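Local coordinates for protein 2-dehydro-3-deoxy-D-arabinonate dehydratase (Sulfolobus solfataricus, PDB 2Q18) that catalyses the dehydration of 2-dehydro-3-deoxy-D-arabinonate to 2,5-dioxopentanoate, a step on the pentose oxidation route from D-arabinonate to 2-oxoglutarate, using a divalent metal ion, at residues 144-150 and 250-256; 189-195 and 278-284; 107-113 and 230-235; 80-84 and 224-230. All blocks are in the same frame, centred on the assembly; numbering follows the deposited sequence.

Contact 1: 144-150 and 250-256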
loop_
_atom_site.group_PDB
_atom_site.type_symbol
_atom_site.label_atom_id
_atom_site.label_comp_id
_atom_site.label_asym_id
_atom_site.label_seq_id
_atom_site.Cartn_x
_atom_site.Cartn_y
_atom_site.Cartn_z
ATOM N N PRO A 144 -2.246 15.613 -35.424
ATOM C CA PRO A 144 -3.508 14.927 -35.156
ATOM C C PRO A 144 -3.495 13.485 -35.644
ATOM O O PRO A 144 -3.272 13.231 -36.832
ATOM C CB PRO A 144 -4.521 15.747 -35.957
ATOM C CG PRO A 144 -3.734 16.281 -37.101
ATOM C CD PRO A 144 -2.367 16.560 -36.551
ATOM N N GLU A 145 -3.744 12.549 -34.732
ATOM C CA GLU A 145 -3.547 11.133 -35.035
ATOM C C GLU A 145 -4.579 10.239 -34.369
ATOM O O GLU A 145 -5.083 10.546 -33.289
ATOM C CB GLU A 145 -2.141 10.683 -34.609
ATOM C CG GLU A 145 -1.043 11.716 -34.848
ATOM C CD GLU A 145 0.362 11.144 -34.800
ATOM O OE1 GLU A 145 1.281 11.825 -35.302
ATOM O OE2 GLU A 145 0.557 10.025 -34.273
ATOM N N LEU A 146 -4.896 9.137 -35.037
ATOM C CA LEU A 146 -5.575 8.025 -34.397
ATOM C C LEU A 146 -4.532 7.290 -33.552
ATOM O O LEU A 146 -3.414 7.048 -34.008
ATOM C CB LEU A 146 -6.178 7.081 -35.445
ATOM C CG LEU A 146 -6.997 5.893 -34.927
ATOM C CD1 LEU A 146 -8.298 6.376 -34.286
ATOM C CD2 LEU A 146 -7.288 4.899 -36.044
ATOM N N ALA A 147 -4.896 6.961 -32.317
ATOM C CA ALA A 147 -4.013 6.212 -31.434
ATOM C C ALA A 147 -4.731 4.974 -30.912
ATOM O O ALA A 147 -5.958 4.967 -30.799
ATOM C CB ALA A 147 -3.539 7.085 -30.284
ATOM N N VAL A 148 -3.961 3.929 -30.614
ATOM C CA VAL A 148 -4.514 2.691 -30.058
ATOM C C VAL A 148 -3.997 2.428 -28.645
ATOM O O VAL A 148 -2.828 2.685 -28.344
ATOM C CB VAL A 148 -4.223 1.450 -30.955
ATOM C CG1 VAL A 148 -5.076 1.490 -32.219
ATOM C CG2 VAL A 148 -2.740 1.345 -31.304
ATOM N N VAL A 149 -4.883 1.931 -27.788
ATOM C CA VAL A 149 -4.495 1.447 -26.465
ATOM C C VAL A 149 -4.227 -0.056 -26.589
ATOM O O VAL A 149 -5.026 -0.791 -27.170
ATOM C CB VAL A 149 -5.585 1.726 -25.395
ATOM C CG1 VAL A 149 -5.109 1.289 -24.012
ATOM C CG2 VAL A 149 -5.968 3.216 -25.371
ATOM N N LEU A 150 -3.103 -0.498 -26.032
ATOM C CA LEU A 150 -2.604 -1.864 -26.221
ATOM C C LEU A 150 -2.450 -2.627 -24.910
ATOM O O LEU A 150 -2.125 -2.033 -23.882
ATOM C CB LEU A 150 -1.229 -1.801 -26.893
ATOM C CG LEU A 150 -1.005 -1.861 -28.407
ATOM C CD1 LEU A 150 -2.236 -1.554 -29.261
ATOM C CD2 LEU A 150 0.189 -0.983 -28.787
ATOM N N THR A 250 -0.433 0.675 -22.706
ATOM C CA THR A 250 0.476 1.398 -23.594
ATOM C C THR A 250 -0.322 2.018 -24.739
ATOM O O THR A 250 -1.233 1.385 -25.287
ATOM C CB THR A 250 1.566 0.469 -24.179
ATOM O OG1 THR A 250 2.428 0.027 -23.128
ATOM C CG2 THR A 250 2.415 1.183 -25.234
ATOM N N ILE A 251 0.019 3.253 -25.092
ATOM C CA ILE A 251 -0.598 3.896 -26.246
ATOM C C ILE A 251 0.391 4.011 -27.397
ATOM O O ILE A 251 1.528 4.448 -27.217
ATOM C CB ILE A 251 -1.213 5.279 -25.896
ATOM C CG1 ILE A 251 -2.393 5.102 -24.934
ATOM C CG2 ILE A 251 -1.675 6.004 -27.169
ATOM C CD1 ILE A 251 -2.978 6.414 -24.404
ATOM N N LEU A 252 -0.056 3.592 -28.578
ATOM C CA LEU A 252 0.691 3.808 -29.808
ATOM C C LEU A 252 -0.090 4.754 -30.708
ATOM O O LEU A 252 -1.230 4.473 -31.080
ATOM C CB LEU A 252 0.958 2.483 -30.537
ATOM C CG LEU A 252 1.541 2.567 -31.955
ATOM C CD1 LEU A 252 2.971 3.114 -31.967
ATOM C CD2 LEU A 252 1.487 1.206 -32.632
ATOM N N THR A 253 0.533 5.874 -31.049
ATOM C CA THR A 253 -0.079 6.837 -31.952
ATOM C C THR A 253 0.442 6.615 -33.381
ATOM O O THR A 253 1.639 6.408 -33.594
ATOM C CB THR A 253 0.060 8.299 -31.434
ATOM O OG1 THR A 253 -0.690 9.184 -32.274
ATOM C CG2 THR A 253 1.519 8.751 -31.356
ATOM N N THR A 254 -0.469 6.630 -34.349
ATOM C CA THR A 254 -0.220 5.990 -35.645
ATOM C C THR A 254 0.246 6.889 -36.805
ATOM O O THR A 254 0.146 6.498 -37.974
ATOM C CB THR A 254 -1.439 5.155 -36.082
ATOM O OG1 THR A 254 -2.565 6.016 -36.276
ATOM C CG2 THR A 254 -1.782 4.106 -35.017
ATOM N N GLY A 255 0.776 8.068 -36.484
ATOM C CA GLY A 255 1.253 9.013 -37.505
ATOM C C GLY A 255 0.199 10.025 -37.930
ATOM O O GLY A 255 -0.977 9.891 -37.584
ATOM N N THR A 256 0.619 11.046 -38.677
ATOM C CA THR A 256 -0.310 12.081 -39.147
ATOM C C THR A 256 -0.187 12.378 -40.644
ATOM O O THR A 256 0.872 12.182 -41.243
ATOM C CB THR A 256 -0.167 13.406 -38.346
ATOM O OG1 THR A 256 -1.310 14.234 -38.590
ATOM C CG2 THR A 256 1.099 14.170 -38.739
HETATM O O HOH W 1 -3.114 8.488 -37.547
#
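An antiparallel strand pairing in the buried heart of the FAH fold joins 144-150 to 250-256, and its E145/T256 end runs into the active site. The strand axes approach to 4.6 Å at 154°. The hydrogen-bonded pair V148/L252 supplies the best evidence of register: V148 N to L252 O is 2.8 Å and L252 N to V148 O 2.9 Å, both nearly straight. A147/T253 and V149/I251 are non-hydrogen-bonded pairs, with CA-CA distances of 4.0 and 4.6 Å. Around T254 further bonds follow: L146 O accepts from both T254 N (3.0 Å) and T254 OG1 (2.6 Å), and T256 OG1 donates to P144 O at 2.8 Å. A water bridges L146 N, T254 OG1 and G255 O. E145, a Mg(2+) ligand together with E143 and D164, has its carboxylate held from 250-256: T253 OG1 donates to E145 OE2 at 2.5 Å and G255 N to the same oxygen at 3.0 Å. These bonds are consistent with 250-256 fixing the orientation of the metal-binding carboxylate; the same segment carries T256, which binds substrate. Strand 156-167 flanks 144-150 along its other edge, bonding to E145, A147 and V149. On one sheet face I251 packs on F190 of strand 188-195; on the other, L150 and L252 meet I237 of helix 233-241.

Contact 2: 189-195 and 278-284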
loop_
_atom_site.group_PDB
_atom_site.type_symbol
_atom_site.label_atom_id
_atom_site.label_comp_id
_atom_site.label_asym_id
_atom_site.label_seq_id
_atom_site.Cartn_x
_atom_site.Cartn_y
_atom_site.Cartn_z
ATOM N N ALA A 189 -1.128 14.929 -25.879
ATOM C CA ALA A 189 -2.499 14.988 -25.367
ATOM C C ALA A 189 -3.358 13.896 -25.973
ATOM O O ALA A 189 -3.184 13.552 -27.139
ATOM C CB ALA A 189 -3.123 16.346 -25.650
ATOM N N PHE A 190 -4.294 13.357 -25.195
ATOM C CA PHE A 190 -5.193 12.328 -25.721
ATOM C C PHE A 190 -6.544 12.266 -25.023
ATOM O O PHE A 190 -6.691 12.693 -23.882
ATOM C CB PHE A 190 -4.515 10.940 -25.751
ATOM C CG PHE A 190 -4.326 10.313 -24.394
ATOM C CD1 PHE A 190 -5.247 9.386 -23.908
ATOM C CD2 PHE A 190 -3.219 10.630 -23.616
ATOM C CE1 PHE A 190 -5.072 8.795 -22.650
ATOM C CE2 PHE A 190 -3.039 10.047 -22.358
ATOM C CZ PHE A 190 -3.969 9.131 -21.878
ATOM N N GLY A 191 -7.520 11.706 -25.730
ATOM C CA GLY A 191 -8.886 11.615 -25.248
ATOM C C GLY A 191 -9.859 12.170 -26.276
ATOM O O GLY A 191 -9.573 12.138 -27.476
ATOM N N PRO A 192 -11.017 12.690 -25.819
ATOM C CA PRO A 192 -11.442 12.769 -24.415
ATOM C C PRO A 192 -11.887 11.418 -23.857
ATOM O O PRO A 192 -12.083 11.282 -22.645
ATOM C CB PRO A 192 -12.622 13.751 -24.447
ATOM C CG PRO A 192 -13.126 13.721 -25.845
ATOM C CD PRO A 192 -12.010 13.274 -26.744
ATOM N N VAL A 193 -12.045 10.441 -24.744
ATOM C CA VAL A 193 -12.459 9.092 -24.379
ATOM C C VAL A 193 -11.543 8.050 -25.012
ATOM O O VAL A 193 -10.819 8.336 -25.971
ATOM C CB VAL A 193 -13.921 8.784 -24.822
ATOM C CG1 VAL A 193 -14.932 9.625 -24.040
ATOM C CG2 VAL A 193 -14.096 8.981 -26.340
ATOM N N ILE A 194 -11.581 6.839 -24.470
ATOM C CA ILE A 194 -11.078 5.676 -25.188
ATOM C C ILE A 194 -12.294 4.867 -25.597
ATOM O O ILE A 194 -13.132 4.533 -24.760
ATOM C CB ILE A 194 -10.126 4.824 -24.330
ATOM C CG1 ILE A 194 -8.836 5.602 -24.047
ATOM C CG2 ILE A 194 -9.810 3.488 -25.028
ATOM C CD1 ILE A 194 -8.107 5.126 -22.823
ATOM N N VAL A 195 -12.405 4.573 -26.887
ATOM C CA VAL A 195 -13.522 3.775 -27.368
ATOM C C VAL A 195 -13.067 2.334 -27.541
ATOM O O VAL A 195 -11.968 2.077 -28.035
ATOM C CB VAL A 195 -14.156 4.344 -28.678
ATOM C CG1 VAL A 195 -14.483 5.836 -28.517
ATOM C CG2 VAL A 195 -13.253 4.118 -29.892
ATOM N N ASN A 278 -16.455 8.913 -34.607
ATOM C CA ASN A 278 -16.812 7.876 -33.627
ATOM C C ASN A 278 -16.104 7.975 -32.269
ATOM O O ASN A 278 -16.409 7.207 -31.353
ATOM C CB ASN A 278 -16.663 6.469 -34.226
ATOM C CG ASN A 278 -17.547 6.259 -35.446
ATOM O OD1 ASN A 278 -18.764 6.436 -35.388
ATOM N ND2 ASN A 278 -16.935 5.871 -36.557
ATOM N N ILE A 279 -15.173 8.918 -32.139
ATOM C CA ILE A 279 -14.458 9.113 -30.878
ATOM C C ILE A 279 -14.881 10.426 -30.215
ATOM O O ILE A 279 -15.381 10.426 -29.086
ATOM C CB ILE A 279 -12.910 9.035 -31.055
ATOM C CG1 ILE A 279 -12.516 7.713 -31.733
ATOM C CG2 ILE A 279 -12.209 9.194 -29.700
ATOM C CD1 ILE A 279 -11.033 7.569 -32.073
ATOM N N GLY A 280 -14.683 11.537 -30.921
ATOM C CA GLY A 280 -15.123 12.843 -30.439
ATOM C C GLY A 280 -14.196 13.965 -30.855
ATOM O O GLY A 280 -13.582 13.917 -31.922
ATOM N N THR A 281 -14.099 14.980 -30.005
ATOM C CA THR A 281 -13.217 16.106 -30.257
ATOM C C THR A 281 -12.362 16.366 -29.029
ATOM O O THR A 281 -12.884 16.614 -27.940
ATOM C CB THR A 281 -14.011 17.388 -30.644
ATOM O OG1 THR A 281 -14.766 17.141 -31.837
ATOM C CG2 THR A 281 -13.067 18.560 -30.889
ATOM N N LEU A 282 -11.049 16.293 -29.219
ATOM C CA LEU A 282 -10.083 16.599 -28.176
ATOM C C LEU A 282 -9.699 18.073 -28.270
ATOM O O LEU A 282 -9.275 18.536 -29.330
ATOM C CB LEU A 282 -8.834 15.716 -28.335
ATOM C CG LEU A 282 -7.637 15.972 -27.412
ATOM C CD1 LEU A 282 -7.956 15.564 -25.974
ATOM C CD2 LEU A 282 -6.405 15.224 -27.920
ATOM N N ILE A 283 -9.833 18.794 -27.160
ATOM C CA ILE A 283 -9.590 20.234 -27.134
ATOM C C ILE A 283 -8.554 20.599 -26.077
ATOM O O ILE A 283 -8.735 20.311 -24.893
ATOM C CB ILE A 283 -10.908 21.033 -26.885
ATOM C CG1 ILE A 283 -11.938 20.734 -27.980
ATOM C CG2 ILE A 283 -10.622 22.536 -26.786
ATOM C CD1 ILE A 283 -13.375 21.117 -27.616
ATOM N N THR A 284 -7.469 21.238 -26.505
ATOM C CA THR A 284 -6.417 21.643 -25.581
ATOM C C THR A 284 -5.922 23.065 -25.855
ATOM O O THR A 284 -5.504 23.375 -26.979
ATOM C CB THR A 284 -5.193 20.685 -25.634
ATOM O OG1 THR A 284 -4.602 20.733 -26.936
ATOM C CG2 THR A 284 -5.586 19.236 -25.301
#
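L282, in its t,p rotamer, extends its side chain along 189-192: CD2 lies 4.1 Å from A189 CB, CD1 3.7 Å from F190 C, and CB 4.3 Å from P192 CD. At G191 (phi 128°, psi -152°) a CB would jam against the preceding carbonyl and lie 4.0 Å from L282 CD1. A cis peptide bond precedes P192, where the chain turns a corner; P192 CG sits 3.6 Å from T281 O. No hydrogen bond crosses the segments, and the axes of 189-191 and 280-284 come no closer than 7.2 Å, at 148°, so this is packing between two sheets of the FAH fold, the large mixed one holding 188-195 and the five-stranded one holding 280-288. I279 and G280 both face I276, forming a classic beta bulge. With chi1 in m, I279 brings CG2 to 3.9 Å from V193 CG2 and CG1 to 4.1 Å from V195 CG2, with both valines in m. Towards the other end, T284 in p sets CG2 3.8 Å from A189 CB.

Contact 3: 107-113 and 230-235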
loop_
_atom_site.group_PDB
_atom_site.type_symbol
_atom_site.label_atom_id
_atom_site.label_comp_id
_atom_site.label_asym_id
_atom_site.label_seq_id
_atom_site.Cartn_x
_atom_site.Cartn_y
_atom_site.Cartn_z
ATOM N N VAL A 107 12.354 5.796 -45.180
ATOM C CA VAL A 107 11.467 5.049 -44.275
ATOM C C VAL A 107 10.139 4.717 -44.952
ATOM O O VAL A 107 9.598 3.623 -44.775
ATOM C CB VAL A 107 11.204 5.804 -42.938
ATOM C CG1 VAL A 107 10.250 5.019 -42.049
ATOM C CG2 VAL A 107 12.498 6.047 -42.192
ATOM N N TYR A 108 9.624 5.668 -45.730
ATOM C CA TYR A 108 8.391 5.475 -46.489
ATOM C C TYR A 108 8.472 4.249 -47.406
ATOM O O TYR A 108 7.512 3.484 -47.512
ATOM C CB TYR A 108 8.071 6.735 -47.302
ATOM C CG TYR A 108 6.740 6.692 -48.015
ATOM C CD1 TYR A 108 6.660 6.326 -49.360
ATOM C CD2 TYR A 108 5.558 7.019 -47.347
ATOM C CE1 TYR A 108 5.440 6.283 -50.021
ATOM C CE2 TYR A 108 4.330 6.978 -48.001
ATOM C CZ TYR A 108 4.281 6.612 -49.336
ATOM O OH TYR A 108 3.072 6.573 -49.990
ATOM N N ASP A 109 9.627 4.065 -48.045
ATOM C CA ASP A 109 9.841 2.971 -48.998
ATOM C C ASP A 109 10.412 1.692 -48.368
ATOM O O ASP A 109 10.481 0.654 -49.032
ATOM C CB ASP A 109 10.758 3.433 -50.139
ATOM C CG ASP A 109 10.141 4.540 -50.982
ATOM O OD1 ASP A 109 8.914 4.510 -51.227
ATOM O OD2 ASP A 109 10.892 5.439 -51.411
ATOM N N ALA A 110 10.813 1.768 -47.098
ATOM C CA ALA A 110 11.494 0.657 -46.428
ATOM C C ALA A 110 10.528 -0.326 -45.775
ATOM O O ALA A 110 9.377 0.015 -45.506
ATOM C CB ALA A 110 12.485 1.187 -45.404
ATOM N N VAL A 111 10.997 -1.548 -45.527
ATOM C CA VAL A 111 10.185 -2.545 -44.821
ATOM C C VAL A 111 9.961 -2.142 -43.357
ATOM O O VAL A 111 8.892 -2.389 -42.804
ATOM C CB VAL A 111 10.759 -4.003 -44.922
ATOM C CG1 VAL A 111 10.843 -4.464 -46.385
ATOM C CG2 VAL A 111 12.116 -4.126 -44.245
ATOM N N ARG A 112 10.971 -1.514 -42.754
ATOM C CA ARG A 112 10.930 -1.116 -41.345
ATOM C C ARG A 112 10.327 0.282 -41.168
ATOM O O ARG A 112 10.889 1.265 -41.657
ATOM C CB ARG A 112 12.333 -1.163 -40.720
ATOM C CG ARG A 112 12.358 -0.824 -39.222
ATOM C CD ARG A 112 13.769 -0.840 -38.640
ATOM N NE ARG A 112 14.404 -2.152 -38.784
ATOM C CZ ARG A 112 14.244 -3.175 -37.947
ATOM N NH1 ARG A 112 14.870 -4.322 -38.186
ATOM N NH2 ARG A 112 13.469 -3.062 -36.875
ATOM N N PRO A 113 9.186 0.371 -40.461
ATOM C CA PRO A 113 8.566 1.666 -40.178
ATOM C C PRO A 113 9.321 2.438 -39.096
ATOM O O PRO A 113 10.151 1.861 -38.386
ATOM C CB PRO A 113 7.172 1.280 -39.675
ATOM C CG PRO A 113 7.366 -0.054 -39.038
ATOM C CD PRO A 113 8.410 -0.746 -39.888
ATOM N N ARG A 230 -1.073 4.256 -45.153
ATOM C CA ARG A 230 -0.430 3.248 -45.989
ATOM C C ARG A 230 0.258 2.192 -45.124
ATOM O O ARG A 230 0.162 0.994 -45.397
ATOM C CB ARG A 230 0.562 3.924 -46.940
ATOM C CG ARG A 230 1.280 2.983 -47.892
ATOM C CD ARG A 230 2.118 3.770 -48.883
ATOM N NE ARG A 230 3.230 2.991 -49.430
ATOM C CZ ARG A 230 4.435 2.899 -48.870
ATOM N NH1 ARG A 230 4.703 3.527 -47.729
ATOM N NH2 ARG A 230 5.379 2.169 -49.451
ATOM N N ARG A 231 0.948 2.647 -44.082
ATOM C CA ARG A 231 1.562 1.757 -43.108
ATOM C C ARG A 231 0.527 1.379 -42.050
ATOM O O ARG A 231 0.189 2.190 -41.184
ATOM C CB ARG A 231 2.774 2.437 -42.469
ATOM C CG ARG A 231 3.692 1.493 -41.720
ATOM C CD ARG A 231 4.600 0.730 -42.666
ATOM N NE ARG A 231 5.703 1.551 -43.159
ATOM C CZ ARG A 231 6.855 1.061 -43.603
ATOM N NH1 ARG A 231 7.806 1.884 -44.028
ATOM N NH2 ARG A 231 7.061 -0.252 -43.611
ATOM N N LYS A 232 0.026 0.148 -42.126
ATOM C CA LYS A 232 -1.069 -0.298 -41.262
ATOM C C LYS A 232 -0.671 -0.435 -39.786
ATOM O O LYS A 232 0.506 -0.621 -39.461
ATOM C CB LYS A 232 -1.709 -1.583 -41.804
ATOM C CG LYS A 232 -0.843 -2.842 -41.704
ATOM C CD LYS A 232 -1.189 -3.855 -42.800
ATOM C CE LYS A 232 -2.575 -4.471 -42.609
ATOM N NZ LYS A 232 -2.812 -5.612 -43.538
ATOM N N ILE A 233 -1.668 -0.341 -38.909
ATOM C CA ILE A 233 -1.464 -0.338 -37.459
ATOM C C ILE A 233 -0.858 -1.655 -36.962
ATOM O O ILE A 233 0.066 -1.646 -36.148
ATOM C CB ILE A 233 -2.784 -0.014 -36.708
ATOM C CG1 ILE A 233 -3.300 1.370 -37.126
ATOM C CG2 ILE A 233 -2.586 -0.103 -35.190
ATOM C CD1 ILE A 233 -4.746 1.641 -36.757
ATOM N N GLU A 234 -1.387 -2.771 -37.462
ATOM C CA GLU A 234 -0.874 -4.117 -37.183
ATOM C C GLU A 234 0.648 -4.197 -37.352
ATOM O O GLU A 234 1.342 -4.747 -36.499
ATOM C CB GLU A 234 -1.581 -5.133 -38.092
ATOM C CG GLU A 234 -1.034 -6.560 -38.062
ATOM C CD GLU A 234 -1.655 -7.462 -39.139
ATOM O OE1 GLU A 234 -2.021 -6.954 -40.227
ATOM O OE2 GLU A 234 -1.767 -8.686 -38.896
ATOM N N GLU A 235 1.156 -3.625 -38.442
ATOM C CA GLU A 235 2.589 -3.608 -38.717
ATOM C C GLU A 235 3.338 -2.699 -37.744
ATOM O O GLU A 235 4.453 -3.021 -37.317
ATOM C CB GLU A 235 2.855 -3.173 -40.161
ATOM C CG GLU A 235 4.315 -3.294 -40.591
ATOM C CD GLU A 235 4.572 -2.777 -42.000
ATOM O OE1 GLU A 235 3.631 -2.755 -42.827
ATOM O OE2 GLU A 235 5.727 -2.388 -42.282
#
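Helix 103-109 ends at D109, and A110 is the first residue to leave helical phi/psi; opposite, K232 occupies the N-cap position of helix 233-241. The backbones stay apart, P113 and R231 being nearest at 7.6 Å between CA atoms, so two arginine side chains span the gap. The R230 guanidinium lies flat on the Y108 ring, centres 3.9 Å apart and planes at 20°, a cation-pi stack; its NH1 donates to Y108 O at 2.8 Å. R231, bent by chi2 and chi3 both near p, gives NH1 to A110 O at 2.9 Å, with a weak bond from NH2 to A110 O at 3.0 Å. R231 NH2 also forms a salt bridge with E235 OE2 at 2.8 Å, while P113 CB covers one guanidinium face. Beside these, R112 makes a salt bridge to D136 of the second subunit. The chemistry implies that cationic groups bind the carbonyls of Y108 and A110 at the end of the first helix, fastening that end, whose Y108 touches the substrate-binding I81, to the start of 233-241.

Contact 4: 80-84 and 224-230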
loop_
_atom_site.group_PDB
_atom_site.type_symbol
_atom_site.label_atom_id
_atom_site.label_comp_id
_atom_site.label_asym_id
_atom_site.label_seq_id
_atom_site.Cartn_x
_atom_site.Cartn_y
_atom_site.Cartn_z
ATOM N N GLY A 80 5.538 7.381 -37.436
ATOM C CA GLY A 80 5.435 8.493 -38.370
ATOM C C GLY A 80 5.630 8.005 -39.785
ATOM O O GLY A 80 6.021 6.849 -40.003
ATOM N N ILE A 81 5.363 8.894 -40.742
ATOM C CA ILE A 81 5.485 8.596 -42.176
ATOM C C ILE A 81 4.658 7.355 -42.527
ATOM O O ILE A 81 5.131 6.439 -43.204
ATOM C CB ILE A 81 6.972 8.444 -42.618
ATOM C CG1 ILE A 81 7.867 9.425 -41.851
ATOM C CG2 ILE A 81 7.112 8.664 -44.131
ATOM C CD1 ILE A 81 9.309 8.972 -41.704
ATOM N N SER A 82 3.418 7.339 -42.046
ATOM C CA SER A 82 2.533 6.190 -42.208
ATOM C C SER A 82 1.445 6.429 -43.253
ATOM O O SER A 82 0.702 5.509 -43.608
ATOM C CB SER A 82 1.896 5.829 -40.865
ATOM O OG SER A 82 1.131 6.913 -40.372
ATOM N N TYR A 83 1.357 7.665 -43.737
ATOM C CA TYR A 83 0.336 8.052 -44.705
ATOM C C TYR A 83 0.919 8.222 -46.104
ATOM O O TYR A 83 2.107 8.521 -46.255
ATOM C CB TYR A 83 -0.345 9.351 -44.265
ATOM C CG TYR A 83 -1.368 9.183 -43.159
ATOM C CD1 TYR A 83 -0.973 9.073 -41.821
ATOM C CD2 TYR A 83 -2.732 9.158 -43.449
ATOM C CE1 TYR A 83 -1.915 8.927 -40.802
ATOM C CE2 TYR A 83 -3.683 9.022 -42.436
ATOM C CZ TYR A 83 -3.265 8.905 -41.116
ATOM O OH TYR A 83 -4.202 8.766 -40.117
ATOM N N GLU A 84 0.064 8.044 -47.112
ATOM C CA GLU A 84 0.428 8.187 -48.529
ATOM C C GLU A 84 1.300 9.407 -48.821
ATOM O O GLU A 84 1.059 10.494 -48.295
ATOM C CB GLU A 84 -0.835 8.235 -49.392
ATOM C CG GLU A 84 -1.308 6.878 -49.898
ATOM C CD GLU A 84 -0.705 6.517 -51.248
ATOM O OE1 GLU A 84 -0.904 7.286 -52.217
ATOM O OE2 GLU A 84 -0.040 5.461 -51.343
ATOM N N VAL A 224 -8.139 14.787 -43.031
ATOM C CA VAL A 224 -7.711 13.621 -43.793
ATOM C C VAL A 224 -8.510 12.413 -43.303
ATOM O O VAL A 224 -8.938 12.368 -42.142
ATOM C CB VAL A 224 -6.175 13.379 -43.677
ATOM C CG1 VAL A 224 -5.792 12.837 -42.287
ATOM C CG2 VAL A 224 -5.682 12.447 -44.781
ATOM N N ASN A 225 -8.738 11.457 -44.197
ATOM C CA ASN A 225 -9.375 10.204 -43.821
ATOM C C ASN A 225 -8.310 9.137 -43.597
ATOM O O ASN A 225 -7.280 9.136 -44.272
ATOM C CB ASN A 225 -10.381 9.760 -44.885
ATOM C CG ASN A 225 -11.289 8.643 -44.402
ATOM O OD1 ASN A 225 -10.873 7.486 -44.301
ATOM N ND2 ASN A 225 -12.538 8.981 -44.106
ATOM N N THR A 226 -8.561 8.238 -42.647
ATOM C CA THR A 226 -7.611 7.167 -42.328
ATOM C C THR A 226 -7.470 6.126 -43.448
ATOM O O THR A 226 -6.613 5.237 -43.364
ATOM C CB THR A 226 -7.950 6.452 -40.996
ATOM O OG1 THR A 226 -9.305 5.991 -41.024
ATOM C CG2 THR A 226 -7.750 7.387 -39.804
ATOM N N ASN A 227 -8.298 6.239 -44.490
ATOM C CA ASN A 227 -8.123 5.414 -45.694
ATOM C C ASN A 227 -6.868 5.792 -46.481
ATOM O O ASN A 227 -6.483 5.101 -47.422
ATOM C CB ASN A 227 -9.381 5.404 -46.586
ATOM C CG ASN A 227 -9.736 6.779 -47.150
ATOM O OD1 ASN A 227 -8.866 7.588 -47.470
ATOM N ND2 ASN A 227 -11.032 7.032 -47.294
ATOM N N LYS A 228 -6.232 6.888 -46.070
ATOM C CA LYS A 228 -4.969 7.331 -46.653
ATOM C C LYS A 228 -3.754 6.772 -45.909
ATOM O O LYS A 228 -2.614 6.989 -46.332
ATOM C CB LYS A 228 -4.907 8.864 -46.695
ATOM C CG LYS A 228 -6.064 9.516 -47.451
ATOM C CD LYS A 228 -5.862 9.490 -48.968
ATOM C CE LYS A 228 -7.195 9.385 -49.720
ATOM N NZ LYS A 228 -8.323 10.165 -49.109
ATOM N N MET A 229 -3.989 6.062 -44.804
ATOM C CA MET A 229 -2.895 5.421 -44.073
ATOM C C MET A 229 -2.373 4.235 -44.880
ATOM O O MET A 229 -3.134 3.341 -45.257
ATOM C CB MET A 229 -3.327 4.983 -42.667
ATOM C CG MET A 229 -2.163 4.879 -41.666
ATOM S SD MET A 229 -2.563 4.111 -40.067
ATOM C CE MET A 229 -3.972 5.094 -39.554
ATOM N N ARG A 230 -1.073 4.256 -45.153
ATOM C CA ARG A 230 -0.430 3.248 -45.989
ATOM C C ARG A 230 0.258 2.192 -45.124
ATOM O O ARG A 230 0.162 0.994 -45.397
ATOM C CB ARG A 230 0.562 3.924 -46.940
ATOM C CG ARG A 230 1.280 2.983 -47.892
ATOM C CD ARG A 230 2.118 3.770 -48.883
ATOM N NE ARG A 230 3.230 2.991 -49.430
ATOM C CZ ARG A 230 4.435 2.899 -48.870
ATOM N NH1 ARG A 230 4.703 3.527 -47.729
ATOM N NH2 ARG A 230 5.379 2.169 -49.451
#
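Two backbone hydrogen bonds join 80-84 to 224-230: R230 N donates to S82 O at 2.7 Å (149° at the hydrogen) and E84 N to K228 O at 3.0 Å (169°). They flank Y83 and M229, whose CA atoms are 4.2 Å apart, as a single backbone bridge. S82 OG bonds T254 O, tying the loop to 250-256, which also bonds the Mg(2+)-binding E145. Y83 CA adds a CA-H...O contact to K228 O at 3.5 Å. The segment 224-230 is shaped by its own bonds: N225 OD1 accepts from N227 N at 2.9 Å, an Asx turn leading into the 3-10 segment 226-228. Farther out, the Y83 ring lies over M229, with a CH-pi contact from M229 CG at 4.2 Å to the ring centroid, 12° off the normal; M229 SD, 5.3 Å from that centroid, adds an oblique Met-aromatic contact. Y83 OH reaches T226 CG2 at 3.8 Å. Near the surface E84 OE2 approaches R230 CD at 3.7 Å, while the R230 guanidinium turns to Y108. The result is an active-site loop anchored on the turn that follows strand 217-225: I81 binds substrate, and the Y83 side chain lies about 5 Å from that of substrate-binding T256.

In the fold
Contact 1 is the hub, its centre about 12, 14 and 13 Å from those of contacts 2, 3 and 4, each of which it touches. With contact 2 it shares the large mixed sheet, through I251 on F190 and V149 on I194. Contacts 3 and 4, with centres about 10 Å apart, share R230 and meet where R231 follows strand 217-225 into helix 233-241, whose I233 packs on T254 of contact 1. Contacts 2 and 3, about 25 Å apart between centres, do not touch. Along the chain the first segments run 80-84, 107-113, 144-150, 189-195 and the second 224-230, 230-235, 250-256, 278-284, so every pair interleaves, and metal and substrate residues distant in sequence converge.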